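Side-chain contacts in aldo-keto reductase family 1, member B4 (Aldose reductase) (Schistosoma japonicum, PDB 4HBK), which probably reduces aldehydes, including the open-chain form of sugars such as glucose, with NADPH, as an aldose reductase of the aldo/keto reductase family: residues A[259-264]-A[318-323]; A[216-219]-A[223-226]. All coordinates share one frame; numbering follows the deposited sequence.

Interaction 1 (A[259-264]-A[318-323]); sequences KPCVLE and NTESLN
K259 and C261, at the start of helix 260-269, meet E320, near the C-terminal end of helix 311-319. The backbones stay well apart: the nearest CA atoms across the contact, those of C261 and E320, lie 7.9 Å from each other, and side chains bridge the gap. K259 holds the N-cap position, directly ahead of the helix, and reaches across with its long side chain. Its CG stands anti to the backbone N (chi1 -151°), and bends farther out, at chi3 and chi4, bring the ammonium group to the backbone carbonyl of E320. NZ donates a hydrogen bond to E320 O at 3.0 Å. The nitrogen sits above the carbonyl plane, 38° out of it, with a C=O...N angle of 142°, so the bond does not use a lone-pair direction. CE follows alongside, 3.6 Å from E320 O. Two residues on, in the first turn of the helix, the buried C261 turns its sulfur to the aliphatic part of E320, with SG 3.9 Å from E320 CG. C261 also packs on E316 and L317 of helix 311-319. The carboxylate of E320 stays farther off, its OE1 5.3 Å from K259 NZ. Toward E320, therefore, the lysine is held through a main-chain oxygen and not through the carboxylate, and the acid can probably offer its charge only weak, longer-range electrostatic support.

Interaction 2 (A[216-219]-A[223-226]); sequences IEIH and PNIK
N224 reaches back to the end of strand 213-217 and donates a hydrogen bond from ND2 to the backbone oxygen E217 O, 3.0 Å away. The N-H...O angle is 156°, and the donor is tilted 21° from the carbonyl plane. The same amide nitrogen lies against I216, whose side chain crosses that of N224 at a slant and brings CD1 to 3.7 Å from N224 ND2. On I218 the methyl branch does the touching: CG2, anti to the backbone N, packs 3.4 Å from P223 O, a carbonyl oxygen that also accepts a hydrogen bond from R284. Where the connection turns, P223 N and H219 O come close without a hydrogen to share, and P223 CA instead makes a CH...O contact with H219 O at 3.5 Å.

Behind this shell, the side chains of H219 and E217 join within their own segment. H219 NE2 donates to E217 OE2 at 2.9 Å; the carboxylate oxygen lies close to the imidazole plane and accepts through its anti lone pair. E217 OE2 is also bonded to the backbone N of Q326, and E217 OE1 to that of F327, so bonds at both oxygens probably fix the rotation of the carboxylate, which in turn links the imidazole to the segment carrying Q326 and F327. I216 and I218 pack on V238 of the neighbouring strand 237-241, and on L227 and V228 of helix 225-233 respectively. N224 occupies the N-cap position of that helix, yet its side chain makes no capping bond and serves the strand instead. The whole is the strand-to-helix connection of a beta-alpha-beta unit in the (beta/alpha)8 barrel of aldo-keto reductases.

Overall arrangement
Along the chain, strand 213-217 comes first, and interaction 2 closes the short loop between it and helix 225-233, with three residues separating its segments. Only after this loop is complete does interaction 1 open at 259-264; it spans 53 residues, largely helical, before closing at 318-323. The two are therefore in series, neither nested nor crossed. Their centres are 15 Å apart, but they meet in space: P223 CB lies 4.0 Å from N318 OD1, and S321 OG is hydrogen-bonded to A220 O in the loop that interaction 2 closes. Together they connect the barrel strand and its following helix to helix 260-269 by way of segment 318-323.

Interaction 1 (A[259-264]-A[318-323])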
ATOM      1  N   LYS A 259       5.205  15.092  17.897  1.00 16.06           N
ATOM      2  CA  LYS A 259       5.460  16.435  17.385  1.00 16.99           C
ATOM      3  C   LYS A 259       4.515  17.451  18.042  1.00 17.20           C
ATOM      4  O   LYS A 259       3.318  17.201  18.151  1.00 17.29           O
ATOM      5  CB  LYS A 259       5.261  16.436  15.865  1.00 16.61           C
ATOM      6  CG  LYS A 259       6.096  17.457  15.087  1.00 22.56           C
ATOM      7  CD  LYS A 259       5.701  17.497  13.596  1.00 30.97           C
ATOM      8  CE  LYS A 259       6.866  17.180  12.660  1.00 28.36           C
ATOM      9  NZ  LYS A 259       8.091  17.991  12.963  1.00 35.26           N
ATOM     10  N   PRO A 260       5.040  18.609  18.476  1.00 14.44           N
ATOM     11  CA  PRO A 260       4.172  19.569  19.178  1.00 18.64           C
ATOM     12  C   PRO A 260       2.925  20.024  18.387  1.00 18.88           C
ATOM     13  O   PRO A 260       1.830  20.040  18.952  1.00 15.26           O
ATOM     14  CB  PRO A 260       5.111  20.748  19.458  1.00 18.89           C
ATOM     15  CG  PRO A 260       6.473  20.127  19.524  1.00 18.36           C
ATOM     16  CD  PRO A 260       6.455  19.020  18.499  1.00 19.36           C
ATOM     17  N   CYS A 261       3.078  20.373  17.109  1.00 19.24           N
ATOM     18  CA  CYS A 261       1.941  20.868  16.334  1.00 18.82           C
ATOM     19  C   CYS A 261       0.897  19.772  16.186  1.00 16.88           C
ATOM     20  O   CYS A 261      -0.309  20.034  16.246  1.00 18.23           O
ATOM     21  CB  CYS A 261       2.378  21.416  14.968  1.00 20.90           C
ATOM     22  SG  CYS A 261       3.147  20.203  13.897  1.00 23.23           S
ATOM     23  N   VAL A 262       1.366  18.539  16.025  1.00 12.76           N
ATOM     24  CA  VAL A 262       0.469  17.389  15.992  1.00 14.98           C
ATOM     25  C   VAL A 262      -0.344  17.284  17.285  1.00 17.46           C
ATOM     26  O   VAL A 262      -1.553  17.073  17.249  1.00 20.03           O
ATOM     27  CB  VAL A 262       1.238  16.076  15.755  1.00 17.27           C
ATOM     28  CG1 VAL A 262       0.322  14.881  15.933  1.00 12.57           C
ATOM     29  CG2 VAL A 262       1.853  16.073  14.349  1.00 14.04           C
ATOM     30  N   LEU A 263       0.312  17.448  18.425  1.00 13.16           N
ATOM     31  CA  LEU A 263      -0.370  17.334  19.713  1.00 15.83           C
ATOM     32  C   LEU A 263      -1.348  18.495  19.942  1.00 14.47           C
ATOM     33  O   LEU A 263      -2.479  18.301  20.398  1.00 12.16           O
ATOM     34  CB  LEU A 263       0.664  17.245  20.842  1.00 14.58           C
ATOM     35  CG  LEU A 263       1.333  15.872  20.981  1.00 19.30           C
ATOM     36  CD1 LEU A 263       2.574  15.928  21.861  1.00 19.67           C
ATOM     37  CD2 LEU A 263       0.351  14.860  21.554  1.00 21.70           C
ATOM     38  N   GLU A 264      -0.917  19.703  19.601  1.00 15.08           N
ATOM     39  CA  GLU A 264      -1.803  20.852  19.691  1.00 16.87           C
ATOM     40  C   GLU A 264      -3.072  20.621  18.893  1.00 15.59           C
ATOM     41  O   GLU A 264      -4.171  20.801  19.408  1.00 21.28           O
ATOM     42  CB  GLU A 264      -1.096  22.097  19.185  1.00 19.13           C
ATOM     43  CG  GLU A 264      -0.021  22.572  20.125  1.00 28.01           C
ATOM     44  CD  GLU A 264       0.863  23.636  19.505  1.00 42.46           C
ATOM     45  OE1 GLU A 264       1.845  24.039  20.166  1.00 43.70           O
ATOM     46  OE2 GLU A 264       0.574  24.064  18.362  1.00 39.18           O
ATOM     47  N   ASN A 318       2.279  20.715   7.122  1.00 27.29           N
ATOM     48  CA  ASN A 318       3.192  20.749   5.978  1.00 27.71           C
ATOM     49  C   ASN A 318       4.471  21.542   6.244  1.00 27.05           C
ATOM     50  O   ASN A 318       5.568  21.051   5.996  1.00 28.53           O
ATOM     51  CB  ASN A 318       2.490  21.256   4.719  1.00 27.61           C
ATOM     52  CG  ASN A 318       1.583  20.202   4.092  1.00 33.39           C
ATOM     53  OD1 ASN A 318       1.986  19.048   3.902  1.00 26.94           O
ATOM     54  ND2 ASN A 318       0.346  20.592   3.777  1.00 30.24           N
ATOM     55  N   THR A 319       4.341  22.753   6.775  1.00 26.91           N
ATOM     56  CA  THR A 319       5.525  23.580   7.011  1.00 29.13           C
ATOM     57  C   THR A 319       6.453  23.038   8.113  1.00 33.15           C
ATOM     58  O   THR A 319       7.655  23.327   8.115  1.00 33.35           O
ATOM     59  CB  THR A 319       5.166  25.065   7.265  1.00 30.73           C
ATOM     60  OG1 THR A 319       4.517  25.203   8.533  1.00 34.02           O
ATOM     61  CG2 THR A 319       4.249  25.580   6.179  1.00 29.24           C
ATOM     62  N   GLU A 320       5.903  22.242   9.031  1.00 29.89           N
ATOM     63  CA  GLU A 320       6.693  21.656  10.118  1.00 28.55           C
ATOM     64  C   GLU A 320       7.350  20.315   9.751  1.00 29.91           C
ATOM     65  O   GLU A 320       8.111  19.745  10.539  1.00 27.73           O
ATOM     66  CB  GLU A 320       5.830  21.477  11.371  1.00 31.15           C
ATOM     67  CG  GLU A 320       5.275  22.774  11.931  1.00 32.28           C
ATOM     68  CD  GLU A 320       6.360  23.698  12.457  1.00 41.14           C
ATOM     69  OE1 GLU A 320       7.477  23.202  12.742  1.00 33.53           O
ATOM     70  OE2 GLU A 320       6.090  24.916  12.582  1.00 39.11           O
ATOM     71  N   SER A 321       7.057  19.813   8.558  1.00 24.71           N
ATOM     72  CA  SER A 321       7.597  18.526   8.122  1.00 26.79           C
ATOM     73  C   SER A 321       9.130  18.503   8.119  1.00 25.26           C
ATOM     74  O   SER A 321       9.764  19.535   7.900  1.00 24.91           O
ATOM     75  CB  SER A 321       7.078  18.193   6.728  1.00 22.62           C
ATOM     76  OG  SER A 321       7.594  16.948   6.313  1.00 23.23           O
ATOM     77  N   LEU A 322       9.719  17.323   8.325  1.00 31.25           N
ATOM     78  CA  LEU A 322      11.181  17.191   8.419  1.00 32.44           C
ATOM     79  C   LEU A 322      12.031  17.611   7.200  1.00 38.19           C
ATOM     80  O   LEU A 322      13.010  18.334   7.386  1.00 52.83           O
ATOM     81  CB  LEU A 322      11.614  15.825   8.972  1.00 33.99           C
ATOM     82  CG  LEU A 322      11.912  15.858  10.477  1.00 41.06           C
ATOM     83  CD1 LEU A 322      12.701  14.631  10.911  1.00 39.95           C
ATOM     84  CD2 LEU A 322      12.666  17.134  10.853  1.00 33.82           C
ATOM     85  N   ASN A 323      11.743  17.150   5.983  1.00 41.64           N
ATOM     86  CA  ASN A 323      10.950  15.975   5.684  1.00 30.09           C
ATOM     87  C   ASN A 323      11.934  14.953   5.139  1.00 27.62           C
ATOM     88  O   ASN A 323      12.707  15.245   4.236  1.00 29.23           O
ATOM     89  CB  ASN A 323       9.853  16.283   4.653  1.00 38.85           C
ATOM     90  CG  ASN A 323      10.395  16.848   3.325  1.00 48.30           C
ATOM     91  OD1 ASN A 323      11.545  16.624   2.947  1.00 47.79           O
ATOM     92  ND2 ASN A 323       9.543  17.577   2.611  1.00 41.48           N
TER

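Interaction 2 (A[216-219]-A[223-226])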
ATOM      1  N   ILE A 216       2.850   4.545  -1.916  1.00  6.85           N
ATOM      2  CA  ILE A 216       4.161   5.111  -1.632  1.00  6.31           C
ATOM      3  C   ILE A 216       4.166   5.586  -0.192  1.00  9.79           C
ATOM      4  O   ILE A 216       3.102   5.739   0.412  1.00 10.22           O
ATOM      5  CB  ILE A 216       4.448   6.333  -2.528  1.00  9.54           C
ATOM      6  CG1 ILE A 216       3.192   7.224  -2.630  1.00  8.75           C
ATOM      7  CG2 ILE A 216       4.930   5.888  -3.904  1.00  6.43           C
ATOM      8  CD1 ILE A 216       3.388   8.513  -3.446  1.00  9.13           C
ATOM      9  N   GLU A 217       5.357   5.840   0.350  1.00  8.30           N
ATOM     10  CA  GLU A 217       5.484   6.397   1.692  1.00 10.09           C
ATOM     11  C   GLU A 217       4.991   7.834   1.732  1.00 12.33           C
ATOM     12  O   GLU A 217       5.489   8.700   1.007  1.00 12.78           O
ATOM     13  CB  GLU A 217       6.934   6.335   2.178  1.00 10.39           C
ATOM     14  CG  GLU A 217       7.213   7.158   3.434  1.00 10.16           C
ATOM     15  CD  GLU A 217       8.676   7.076   3.860  1.00 15.17           C
ATOM     16  OE1 GLU A 217       9.455   6.336   3.214  1.00 12.23           O
ATOM     17  OE2 GLU A 217       9.045   7.751   4.841  1.00 18.96           O
ATOM     18  N   ILE A 218       4.005   8.082   2.587  1.00 11.13           N
ATOM     19  CA  ILE A 218       3.465   9.423   2.765  1.00 12.19           C
ATOM     20  C   ILE A 218       3.040   9.634   4.226  1.00 13.07           C
ATOM     21  O   ILE A 218       2.293   8.825   4.807  1.00 11.10           O
ATOM     22  CB  ILE A 218       2.254   9.689   1.834  1.00 10.83           C
ATOM     23  CG1 ILE A 218       2.519   9.183   0.417  1.00  7.69           C
ATOM     24  CG2 ILE A 218       1.907  11.180   1.800  1.00 10.93           C
ATOM     25  CD1 ILE A 218       1.301   9.346  -0.498  1.00  6.82           C
ATOM     26  N   HIS A 219       3.525  10.718   4.818  1.00 12.37           N
ATOM     27  CA  HIS A 219       3.128  11.096   6.165  1.00 12.29           C
ATOM     28  C   HIS A 219       3.619  12.511   6.443  1.00 15.11           C
ATOM     29  O   HIS A 219       4.329  13.110   5.624  1.00 14.02           O
ATOM     30  CB  HIS A 219       3.680  10.109   7.195  1.00 10.79           C
ATOM     31  CG  HIS A 219       5.143   9.854   7.043  1.00 13.47           C
ATOM     32  ND1 HIS A 219       6.096  10.693   7.570  1.00 13.35           N
ATOM     33  CD2 HIS A 219       5.815   8.883   6.381  1.00 12.33           C
ATOM     34  CE1 HIS A 219       7.300  10.235   7.267  1.00 16.23           C
ATOM     35  NE2 HIS A 219       7.157   9.140   6.538  1.00 14.32           N
ATOM     36  N   PRO A 223       5.890  14.421   3.110  1.00 17.80           N
ATOM     37  CA  PRO A 223       4.599  14.635   2.450  1.00 17.15           C
ATOM     38  C   PRO A 223       4.563  14.131   1.010  1.00 11.63           C
ATOM     39  O   PRO A 223       3.473  13.892   0.497  1.00 11.68           O
ATOM     40  CB  PRO A 223       4.415  16.164   2.511  1.00 17.43           C
ATOM     41  CG  PRO A 223       5.405  16.645   3.556  1.00 15.67           C
ATOM     42  CD  PRO A 223       6.561  15.690   3.436  1.00 20.56           C
ATOM     43  N   ASN A 224       5.719  13.955   0.382  1.00 12.87           N
ATOM     44  CA  ASN A 224       5.780  13.442  -0.990  1.00 14.22           C
ATOM     45  C   ASN A 224       4.842  14.203  -1.921  1.00 15.20           C
ATOM     46  O   ASN A 224       4.173  13.595  -2.756  1.00 18.57           O
ATOM     47  CB  ASN A 224       5.405  11.957  -1.002  1.00 11.16           C
ATOM     48  CG  ASN A 224       6.308  11.128  -1.892  1.00 11.85           C
ATOM     49  OD1 ASN A 224       6.946  11.650  -2.802  1.00 10.80           O
ATOM     50  ND2 ASN A 224       6.366   9.818  -1.631  1.00 10.04           N
ATOM     51  N   ILE A 225       4.809  15.529  -1.787  1.00 14.87           N
ATOM     52  CA  ILE A 225       3.844  16.378  -2.503  1.00 16.23           C
ATOM     53  C   ILE A 225       3.924  16.304  -4.035  1.00 17.35           C
ATOM     54  O   ILE A 225       2.915  16.103  -4.708  1.00 15.82           O
ATOM     55  CB  ILE A 225       3.956  17.875  -2.094  1.00 17.12           C
ATOM     56  CG1 ILE A 225       3.848  18.055  -0.578  1.00 20.44           C
ATOM     57  CG2 ILE A 225       2.861  18.691  -2.754  1.00 19.75           C
ATOM     58  CD1 ILE A 225       2.441  18.183  -0.085  1.00 22.15           C
ATOM     59  N   LYS A 226       5.117  16.488  -4.585  1.00 17.01           N
ATOM     60  CA  LYS A 226       5.272  16.529  -6.036  1.00 18.79           C
ATOM     61  C   LYS A 226       4.819  15.247  -6.731  1.00 15.20           C
ATOM     62  O   LYS A 226       4.128  15.294  -7.749  1.00 13.52           O
ATOM     63  CB  LYS A 226       6.708  16.879  -6.427  1.00 23.10           C
ATOM     64  CG  LYS A 226       7.065  18.327  -6.141  1.00 28.19           C
ATOM     65  CD  LYS A 226       8.467  18.665  -6.617  1.00 34.92           C
ATOM     66  CE  LYS A 226       8.721  20.161  -6.519  1.00 43.15           C
ATOM     67  NZ  LYS A 226       9.974  20.579  -7.207  1.00 41.76           N
TER